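Fructosyl amine:oxygen oxidoreductase (Neosartorya fumigata, PDB 4WCT) catalyses the oxidative cleavage of fructosyl amines (Amadori products), using bound FAD and molecular oxygen and so deglycating its substrates. Local coordinates at residues 272-286 with 337-349. Numbering follows the deposited sequence.
Sequences YRNLPVLFNIAKGFF and RDFLHDTMPHLAD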
loop_
_atom_site.group_PDB
_atom_site.type_symbol
_atom_site.label_atom_id
_atom_site.label_comp_id
_atom_site.label_asym_id
_atom_site.label_seq_id
_atom_site.Cartn_x
_atom_site.Cartn_y
_atom_site.Cartn_z
ATOM N N TYR A 272 -15.406 13.079 16.053
ATOM C CA TYR A 272 -14.828 12.453 14.872
ATOM C C TYR A 272 -14.447 11.005 15.177
ATOM O O TYR A 272 -13.280 10.633 15.124
ATOM C CB TYR A 272 -13.585 13.214 14.385
ATOM C CG TYR A 272 -13.846 14.596 13.797
ATOM C CD1 TYR A 272 -14.062 15.686 14.631
ATOM C CD2 TYR A 272 -13.654 14.840 12.431
ATOM C CE1 TYR A 272 -14.263 16.933 14.125
ATOM C CE2 TYR A 272 -13.867 16.101 11.901
ATOM C CZ TYR A 272 -14.177 17.138 12.746
ATOM O OH TYR A 272 -14.326 18.418 12.267
ATOM N N ARG A 273 -15.440 10.213 15.542
ATOM C CA ARG A 273 -15.202 8.855 16.011
ATOM C C ARG A 273 -16.054 7.858 15.261
ATOM O O ARG A 273 -17.220 8.127 14.909
ATOM C CB ARG A 273 -15.518 8.741 17.497
ATOM C CG ARG A 273 -14.503 9.380 18.404
ATOM C CD ARG A 273 -15.097 9.498 19.805
ATOM N NE ARG A 273 -14.155 10.059 20.764
ATOM C CZ ARG A 273 -14.457 10.354 22.024
ATOM N NH1 ARG A 273 -15.694 10.180 22.464
ATOM N NH2 ARG A 273 -13.534 10.866 22.827
ATOM N N ASN A 274 -15.469 6.701 14.956
ATOM C CA ASN A 274 -16.184 5.627 14.296
ATOM C C ASN A 274 -16.647 5.994 12.881
ATOM O O ASN A 274 -17.733 5.578 12.443
ATOM C CB ASN A 274 -17.402 5.215 15.126
ATOM C CG ASN A 274 -17.754 3.754 14.954
ATOM O OD1 ASN A 274 -16.882 2.922 14.724
ATOM N ND2 ASN A 274 -19.033 3.434 15.077
ATOM N N LEU A 275 -15.794 6.694 12.139
ATOM C CA LEU A 275 -16.183 7.282 10.886
ATOM C C LEU A 275 -15.969 6.320 9.720
ATOM O O LEU A 275 -14.893 5.742 9.606
ATOM C CB LEU A 275 -15.353 8.549 10.634
ATOM C CG LEU A 275 -15.457 9.689 11.661
ATOM C CD1 LEU A 275 -14.649 10.886 11.214
ATOM C CD2 LEU A 275 -16.907 10.087 11.931
ATOM N N PRO A 276 -16.964 6.177 8.844
ATOM C CA PRO A 276 -16.641 5.477 7.613
ATOM C C PRO A 276 -15.575 6.246 6.834
ATOM O O PRO A 276 -15.494 7.483 6.918
ATOM C CB PRO A 276 -17.947 5.468 6.846
ATOM C CG PRO A 276 -18.695 6.639 7.363
ATOM C CD PRO A 276 -18.314 6.759 8.809
ATOM N N VAL A 277 -14.778 5.524 6.055
ATOM C CA VAL A 277 -13.841 6.192 5.140
ATOM C C VAL A 277 -14.664 6.950 4.116
ATOM O O VAL A 277 -15.606 6.390 3.567
ATOM C CB VAL A 277 -12.955 5.148 4.446
ATOM C CG1 VAL A 277 -12.017 5.793 3.427
ATOM C CG2 VAL A 277 -12.158 4.358 5.489
ATOM N N LEU A 278 -14.316 8.211 3.848
ATOM C CA LEU A 278 -14.957 8.932 2.760
ATOM C C LEU A 278 -13.953 9.128 1.629
ATOM O O LEU A 278 -12.958 9.835 1.822
ATOM C CB LEU A 278 -15.439 10.286 3.249
ATOM C CG LEU A 278 -15.981 11.244 2.193
ATOM C CD1 LEU A 278 -17.290 10.740 1.579
ATOM C CD2 LEU A 278 -16.209 12.607 2.814
ATOM N N PHE A 279 -14.272 8.596 0.450
ATOM C CA PHE A 279 -13.383 8.606 -0.716
ATOM C C PHE A 279 -14.128 9.132 -1.942
ATOM O O PHE A 279 -15.148 8.586 -2.317
ATOM C CB PHE A 279 -12.901 7.172 -0.958
ATOM C CG PHE A 279 -12.002 7.005 -2.163
ATOM C CD1 PHE A 279 -11.067 7.967 -2.511
ATOM C CD2 PHE A 279 -12.047 5.831 -2.873
ATOM C CE1 PHE A 279 -10.133 7.726 -3.528
ATOM C CE2 PHE A 279 -11.136 5.581 -3.904
ATOM C CZ PHE A 279 -10.162 6.516 -4.203
ATOM N N ASN A 280 -13.612 10.196 -2.541
ATOM C CA ASN A 280 -13.994 10.632 -3.871
ATOM C C ASN A 280 -12.844 10.312 -4.823
ATOM O O ASN A 280 -11.696 10.758 -4.613
ATOM C CB ASN A 280 -14.311 12.135 -3.867
ATOM C CG ASN A 280 -14.587 12.683 -5.248
ATOM O OD1 ASN A 280 -13.946 12.294 -6.218
ATOM N ND2 ASN A 280 -15.427 13.688 -5.326
ATOM N N ILE A 281 -13.128 9.464 -5.802
ATOM C CA ILE A 281 -12.080 8.867 -6.638
ATOM C C ILE A 281 -11.303 9.878 -7.472
ATOM O O ILE A 281 -10.274 9.533 -8.046
ATOM C CB ILE A 281 -12.642 7.771 -7.564
ATOM C CG1 ILE A 281 -13.592 8.379 -8.599
ATOM C CG2 ILE A 281 -13.287 6.669 -6.740
ATOM C CD1 ILE A 281 -13.950 7.387 -9.698
ATOM N N ALA A 282 -11.751 11.123 -7.541
ATOM C CA ALA A 282 -10.995 12.145 -8.252
ATOM C C ALA A 282 -10.665 13.333 -7.381
ATOM O O ALA A 282 -10.296 14.381 -7.905
ATOM C CB ALA A 282 -11.725 12.593 -9.514
ATOM N N LYS A 283 -10.795 13.192 -6.052
ATOM C CA LYS A 283 -10.445 14.283 -5.139
ATOM C C LYS A 283 -9.603 13.816 -3.963
ATOM O O LYS A 283 -8.535 14.362 -3.699
ATOM C CB LYS A 283 -11.652 15.052 -4.631
ATOM C CG LYS A 283 -12.286 15.914 -5.717
ATOM C CD LYS A 283 -13.194 16.971 -5.092
ATOM C CE LYS A 283 -13.858 17.825 -6.157
ATOM N NZ LYS A 283 -12.932 18.874 -6.594
ATOM N N GLY A 284 -10.043 12.779 -3.290
ATOM C CA GLY A 284 -9.221 12.248 -2.185
ATOM C C GLY A 284 -10.030 11.487 -1.164
ATOM O O GLY A 284 -11.215 11.225 -1.360
ATOM N N PHE A 285 -9.415 11.279 -0.011
ATOM C CA PHE A 285 -10.097 10.660 1.098
ATOM C C PHE A 285 -9.563 11.171 2.417
ATOM O O PHE A 285 -8.464 11.698 2.488
ATOM C CB PHE A 285 -10.037 9.128 1.028
ATOM C CG PHE A 285 -8.641 8.545 0.976
ATOM C CD1 PHE A 285 -8.102 8.149 -0.243
ATOM C CD2 PHE A 285 -7.945 8.263 2.131
ATOM C CE1 PHE A 285 -6.842 7.551 -0.306
ATOM C CE2 PHE A 285 -6.682 7.684 2.070
ATOM C CZ PHE A 285 -6.145 7.306 0.851
ATOM N N PHE A 286 -10.329 10.947 3.482
ATOM C CA PHE A 286 -9.811 11.197 4.830
ATOM C C PHE A 286 -10.227 10.110 5.760
ATOM O O PHE A 286 -11.207 9.406 5.491
ATOM C CB PHE A 286 -10.238 12.561 5.389
ATOM C CG PHE A 286 -11.561 12.553 6.123
ATOM C CD1 PHE A 286 -11.592 12.477 7.509
ATOM C CD2 PHE A 286 -12.732 12.719 5.451
ATOM C CE1 PHE A 286 -12.798 12.553 8.187
ATOM C CE2 PHE A 286 -13.949 12.767 6.110
ATOM C CZ PHE A 286 -13.983 12.643 7.480
ATOM N N ARG A 337 -6.913 20.552 0.237
ATOM C CA ARG A 337 -7.775 21.591 0.761
ATOM C C ARG A 337 -9.039 21.742 -0.063
ATOM O O ARG A 337 -10.102 22.035 0.479
ATOM C CB ARG A 337 -7.019 22.916 0.848
ATOM C CG ARG A 337 -5.905 22.899 1.864
ATOM C CD ARG A 337 -5.346 24.271 2.075
ATOM N NE ARG A 337 -4.163 24.260 2.936
ATOM C CZ ARG A 337 -4.193 24.112 4.257
ATOM N NH1 ARG A 337 -5.347 24.038 4.895
ATOM N NH2 ARG A 337 -3.062 24.020 4.966
ATOM N N ASP A 338 -8.939 21.489 -1.366
ATOM C CA ASP A 338 -10.111 21.414 -2.233
ATOM C C ASP A 338 -11.088 20.291 -1.803
ATOM O O ASP A 338 -12.290 20.523 -1.676
ATOM C CB ASP A 338 -9.670 21.176 -3.674
ATOM C CG ASP A 338 -10.847 20.962 -4.620
ATOM O OD1 ASP A 338 -11.542 21.947 -4.918
ATOM O OD2 ASP A 338 -11.140 19.802 -5.004
ATOM N N PHE A 339 -10.546 19.114 -1.472
ATOM C CA PHE A 339 -11.354 18.027 -0.928
ATOM C C PHE A 339 -12.039 18.480 0.358
ATOM O O PHE A 339 -13.239 18.246 0.553
ATOM C CB PHE A 339 -10.485 16.798 -0.650
ATOM C CG PHE A 339 -11.182 15.702 0.100
ATOM C CD1 PHE A 339 -11.868 14.693 -0.558
ATOM C CD2 PHE A 339 -11.094 15.643 1.470
ATOM C CE1 PHE A 339 -12.503 13.676 0.138
ATOM C CE2 PHE A 339 -11.771 14.672 2.180
ATOM C CZ PHE A 339 -12.489 13.674 1.504
ATOM N N LEU A 340 -11.271 19.100 1.250
ATOM C CA LEU A 340 -11.840 19.605 2.516
ATOM C C LEU A 340 -12.913 20.661 2.260
ATOM O O LEU A 340 -13.909 20.701 2.993
ATOM C CB LEU A 340 -10.764 20.177 3.414
ATOM C CG LEU A 340 -9.796 19.141 4.001
ATOM C CD1 LEU A 340 -8.702 19.912 4.694
ATOM C CD2 LEU A 340 -10.534 18.209 4.948
ATOM N N HIS A 341 -12.732 21.549 1.272
ATOM C CA HIS A 341 -13.759 22.546 1.030
ATOM C C HIS A 341 -15.111 21.943 0.694
ATOM O O HIS A 341 -16.151 22.417 1.171
ATOM C CB HIS A 341 -13.381 23.567 -0.058
ATOM C CG HIS A 341 -14.173 24.832 0.060
ATOM N ND1 HIS A 341 -15.418 24.971 -0.518
ATOM C CD2 HIS A 341 -14.053 25.863 0.936
ATOM C CE1 HIS A 341 -16.015 26.046 -0.036
ATOM N NE2 HIS A 341 -15.203 26.615 0.838
ATOM N N ASP A 342 -15.108 20.848 -0.049
ATOM C CA ASP A 342 -16.339 20.211 -0.452
ATOM C C ASP A 342 -17.039 19.501 0.717
ATOM O O ASP A 342 -18.241 19.307 0.663
ATOM C CB ASP A 342 -16.061 19.210 -1.561
ATOM C CG ASP A 342 -16.007 19.837 -2.948
ATOM O OD1 ASP A 342 -15.877 21.085 -3.071
ATOM O OD2 ASP A 342 -15.945 19.036 -3.905
ATOM N N THR A 343 -16.253 19.018 1.689
ATOM C CA THR A 343 -16.695 18.030 2.686
ATOM C C THR A 343 -16.768 18.602 4.101
ATOM O O THR A 343 -17.765 18.385 4.860
ATOM C CB THR A 343 -15.755 16.815 2.663
ATOM O OG1 THR A 343 -14.407 17.236 2.928
ATOM C CG2 THR A 343 -15.802 16.112 1.309
ATOM N N MET A 344 -15.678 19.252 4.477
ATOM C CA MET A 344 -15.422 19.778 5.815
ATOM C C MET A 344 -14.805 21.187 5.713
ATOM O O MET A 344 -13.681 21.416 6.145
ATOM C CB MET A 344 -14.474 18.834 6.578
ATOM C CG MET A 344 -15.122 17.487 6.826
ATOM S SD MET A 344 -14.179 16.372 7.888
ATOM C CE MET A 344 -12.739 16.080 6.861
ATOM N N PRO A 345 -15.559 22.152 5.189
ATOM C CA PRO A 345 -14.963 23.465 4.904
ATOM C C PRO A 345 -14.492 24.207 6.146
ATOM O O PRO A 345 -13.597 25.059 6.053
ATOM C CB PRO A 345 -16.103 24.238 4.205
ATOM C CG PRO A 345 -17.336 23.440 4.453
ATOM C CD PRO A 345 -16.882 22.005 4.541
ATOM N N HIS A 346 -15.011 23.825 7.323
ATOM C CA HIS A 346 -14.529 24.403 8.560
ATOM C C HIS A 346 -13.073 24.066 8.852
ATOM O O HIS A 346 -12.424 24.770 9.660
ATOM C CB HIS A 346 -15.407 23.995 9.736
ATOM C CG HIS A 346 -15.532 22.525 9.921
ATOM N ND1 HIS A 346 -16.216 21.726 9.030
ATOM C CD2 HIS A 346 -15.104 21.708 10.910
ATOM C CE1 HIS A 346 -16.108 20.467 9.407
ATOM N NE2 HIS A 346 -15.502 20.435 10.578
ATOM N N LEU A 347 -12.573 23.022 8.197
ATOM C CA LEU A 347 -11.180 22.575 8.352
ATOM C C LEU A 347 -10.271 23.025 7.210
ATOM O O LEU A 347 -9.082 22.801 7.260
ATOM C CB LEU A 347 -11.119 21.047 8.460
ATOM C CG LEU A 347 -11.869 20.447 9.650
ATOM C CD1 LEU A 347 -11.680 18.937 9.638
ATOM C CD2 LEU A 347 -11.488 21.096 10.984
ATOM N N ALA A 348 -10.832 23.560 6.129
ATOM C CA ALA A 348 -10.085 23.668 4.890
ATOM C C ALA A 348 -8.896 24.612 4.933
ATOM O O ALA A 348 -8.041 24.527 4.040
ATOM C CB ALA A 348 -11.002 24.059 3.749
ATOM N N ASP A 349 -8.888 25.555 5.871
ATOM C CA ASP A 349 -7.775 26.477 5.996
ATOM C C ASP A 349 -6.869 26.178 7.192
ATOM O O ASP A 349 -6.022 27.009 7.565
ATOM C CB ASP A 349 -8.278 27.919 6.064
ATOM C CG ASP A 349 -8.856 28.406 4.738
ATOM O OD1 ASP A 349 -8.270 28.105 3.677
ATOM O OD2 ASP A 349 -9.938 29.027 4.764
#
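Phe339 lays its ring against the backbone of strand 284-286, an example of an aromatic side chain packing a helix on a sheet. With CG anti to the backbone N (chi1 171°), the ring reaches the strand, where Phe285 N lies over one face and Thr343 CG2 over the opposite one, each toward the rim. Phe339 CE1 comes within 3.1 Å of Gly284 O, while Phe286 CD2 meets the ring edge. Phe286 in turn offers a face to Met344, whose side chain bends at chi3 (-65°) and sets its CE 3.5 Å from the Phe286 ring centroid, a CH-pi contact. Met344 SD also sits over this face and at the Tyr272 ring edge, making two Met-aromatic contacts. Strands 277-280 and 284-286 form a hairpin of the large mixed sheet; Phe285 points away from the helix, its side chain about 4 Å from FAD (nearest atoms). From the hairpin's classic beta bulge, Lys283 NZ forms a 2.6 Å salt bridge to the syn lone pair of Asp338 OD2; Asp342 OD2, hydrogen-bonded to Trp167 NE1, lies 4.0 Å from Lys283 NZ, beyond a salt bridge but probably attractive. His346 NE2 donates in its ring plane to Tyr272 OH (2.9 Å), while His346 ND1 is hydrogen-bonded to Thr161 OG1.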